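Local coordinates for intracellular protein transport protein USO1 (Saccharomyces cerevisiae S288c, PDB 6LSU), which tethers transport vesicles and is required for protein transport from the endoplasmic reticulum to the Golgi complex, at residues 251-256 with 304-309. Residues are numbered along the deposited sequence; the frame is centred on the assembly and turned at random.
Sequences LVVNDC and IVNINT
N254 and N306 meet obliquely where the two helices face one another, the amide plane of one turned 79° against that of the other. The carbonyl oxygen of N306 lies over the start of the N254 side chain, its OD1 3.4 Å from N254 CB. What joins the two amides is Q302, one turn before N306 on the same helix: its NE2 hydrogen-bonds to OD1 of both asparagines. The ND2 of N306 goes to the carbonyl oxygen of L247, just ahead of the first helix, so this buried amide has partners for its oxygen and its nitrogen. Asparagine suits N306 because its short side chain carries an acceptor for Q302 and a donor for L247 side by side; at N254 it is the oxygen that Q302 uses. An alanine in place of N254 would probably leave Q302 with one acceptor fewer and open a gap beside V305.

The helices, 251-264 of ARM 4 and 301-317 of ARM 5, are successive-repeat neighbours in the armadillo-like superhelix of the globular head; their segments run nearly parallel, 18° apart, with axes 9.5 Å from each other.

Each amide also has a valine methyl against it. V253 CG1, anti to its backbone N (chi1 172°), touches the amide of N306, 3.7 Å from ND2, and the two side chains cross at about a right angle. On the second helix, V305 CG1 comes within 3.6 Å of N254 OD1. Branched valines give these amides compact methyl neighbours.

T309 completes the second helix's side, its OG1 4.1 Å from N254 ND2, a distance of simple proximity. That hydroxyl donates to the carbonyl oxygen of V305, OG1 to O 2.7 Å, while the backbone N of T309 reaches the same oxygen from the opposite face of its plane; threonine can thus sit in a helix with its hydroxyl satisfied by the preceding turn.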
loop_
_atom_site.group_PDB
_atom_site.type_symbol
_atom_site.label_atom_id
_atom_site.label_comp_id
_atom_site.label_asym_id
_atom_site.label_seq_id
_atom_site.Cartn_x
_atom_site.Cartn_y
_atom_site.Cartn_z
ATOM N N LEU A 251 1.433 -21.245 -1.915
ATOM C CA LEU A 251 1.662 -20.679 -0.573
ATOM C C LEU A 251 3.164 -20.612 -0.244
ATOM O O LEU A 251 3.579 -19.572 0.356
ATOM C CB LEU A 251 0.898 -21.504 0.451
ATOM C CG LEU A 251 -0.498 -21.017 0.743
ATOM C CD1 LEU A 251 -1.033 -21.819 1.941
ATOM C CD2 LEU A 251 -0.515 -19.540 1.045
ATOM N N VAL A 252 3.948 -21.623 -0.635
ATOM C CA VAL A 252 5.388 -21.678 -0.257
ATOM C C VAL A 252 6.085 -20.405 -0.761
ATOM O O VAL A 252 6.846 -19.810 0.023
ATOM C CB VAL A 252 6.082 -22.961 -0.746
ATOM C CG1 VAL A 252 7.557 -22.948 -0.400
ATOM C CG2 VAL A 252 5.436 -24.178 -0.117
ATOM N N VAL A 253 5.791 -19.970 -1.992
ATOM C CA VAL A 253 6.321 -18.686 -2.540
ATOM C C VAL A 253 5.812 -17.500 -1.728
ATOM O O VAL A 253 6.604 -16.613 -1.469
ATOM C CB VAL A 253 5.993 -18.539 -4.028
ATOM C CG1 VAL A 253 6.343 -17.170 -4.539
ATOM C CG2 VAL A 253 6.722 -19.609 -4.800
ATOM N N ASN A 254 4.542 -17.510 -1.339
ATOM C CA ASN A 254 3.944 -16.459 -0.469
ATOM C C ASN A 254 4.735 -16.419 0.851
ATOM O O ASN A 254 5.161 -15.318 1.287
ATOM C CB ASN A 254 2.476 -16.761 -0.199
ATOM C CG ASN A 254 1.670 -15.533 0.137
ATOM O OD1 ASN A 254 0.472 -15.541 -0.009
ATOM N ND2 ASN A 254 2.296 -14.475 0.554
ATOM N N ASP A 255 4.975 -17.593 1.441
ATOM C CA ASP A 255 5.805 -17.722 2.680
ATOM C C ASP A 255 7.213 -17.172 2.392
ATOM O O ASP A 255 7.623 -16.239 3.067
ATOM C CB ASP A 255 5.817 -19.148 3.212
ATOM C CG ASP A 255 4.426 -19.784 3.375
ATOM O OD1 ASP A 255 4.339 -21.003 3.215
ATOM O OD2 ASP A 255 3.426 -19.074 3.664
ATOM N N CYS A 256 7.882 -17.653 1.347
ATOM C CA CYS A 256 9.249 -17.195 0.995
ATOM C C CYS A 256 9.255 -15.681 0.877
ATOM O O CYS A 256 10.078 -15.046 1.637
ATOM C CB CYS A 256 9.738 -17.829 -0.296
ATOM S SG CYS A 256 10.183 -19.560 -0.064
ATOM N N ILE A 304 -1.670 -12.895 -7.644
ATOM C CA ILE A 304 -1.872 -11.441 -7.353
ATOM C C ILE A 304 -1.159 -11.067 -6.055
ATOM O O ILE A 304 -0.399 -10.056 -6.044
ATOM C CB ILE A 304 -3.365 -11.067 -7.288
ATOM C CG1 ILE A 304 -3.937 -11.087 -8.721
ATOM C CG2 ILE A 304 -3.583 -9.709 -6.590
ATOM C CD1 ILE A 304 -5.466 -10.991 -8.806
ATOM N N VAL A 305 -1.410 -11.852 -4.995
ATOM C CA VAL A 305 -0.790 -11.636 -3.660
ATOM C C VAL A 305 0.721 -11.836 -3.770
ATOM O O VAL A 305 1.420 -11.069 -3.157
ATOM C CB VAL A 305 -1.387 -12.574 -2.601
ATOM C CG1 VAL A 305 -0.725 -12.372 -1.214
ATOM C CG2 VAL A 305 -2.890 -12.415 -2.481
ATOM N N ASN A 306 1.207 -12.824 -4.535
ATOM C CA ASN A 306 2.664 -13.095 -4.619
ATOM C C ASN A 306 3.268 -11.826 -5.245
ATOM O O ASN A 306 4.187 -11.217 -4.686
ATOM C CB ASN A 306 3.005 -14.391 -5.361
ATOM C CG ASN A 306 2.664 -15.660 -4.590
ATOM O OD1 ASN A 306 2.329 -15.630 -3.411
ATOM N ND2 ASN A 306 2.770 -16.791 -5.281
ATOM N N ILE A 307 2.733 -11.382 -6.371
ATOM C CA ILE A 307 3.433 -10.279 -7.078
ATOM C C ILE A 307 3.356 -9.047 -6.169
ATOM O O ILE A 307 4.324 -8.246 -6.168
ATOM C CB ILE A 307 2.923 -10.014 -8.500
ATOM C CG1 ILE A 307 3.952 -9.200 -9.304
ATOM C CG2 ILE A 307 1.542 -9.346 -8.532
ATOM C CD1 ILE A 307 3.756 -9.299 -10.836
ATOM N N ASN A 308 2.253 -8.853 -5.439
ATOM C CA ASN A 308 2.077 -7.595 -4.711
ATOM C C ASN A 308 3.099 -7.625 -3.567
ATOM O O ASN A 308 3.679 -6.565 -3.195
ATOM C CB ASN A 308 0.616 -7.425 -4.290
ATOM C CG ASN A 308 -0.258 -6.701 -5.299
ATOM O OD1 ASN A 308 0.194 -6.156 -6.316
ATOM N ND2 ASN A 308 -1.553 -6.703 -5.036
ATOM N N THR A 309 3.250 -8.791 -2.936
ATOM C CA THR A 309 4.274 -8.973 -1.887
ATOM C C THR A 309 5.665 -8.666 -2.482
ATOM O O THR A 309 6.450 -7.883 -1.834
ATOM C CB THR A 309 4.191 -10.357 -1.261
ATOM O OG1 THR A 309 2.843 -10.633 -0.858
ATOM C CG2 THR A 309 5.100 -10.446 -0.035
#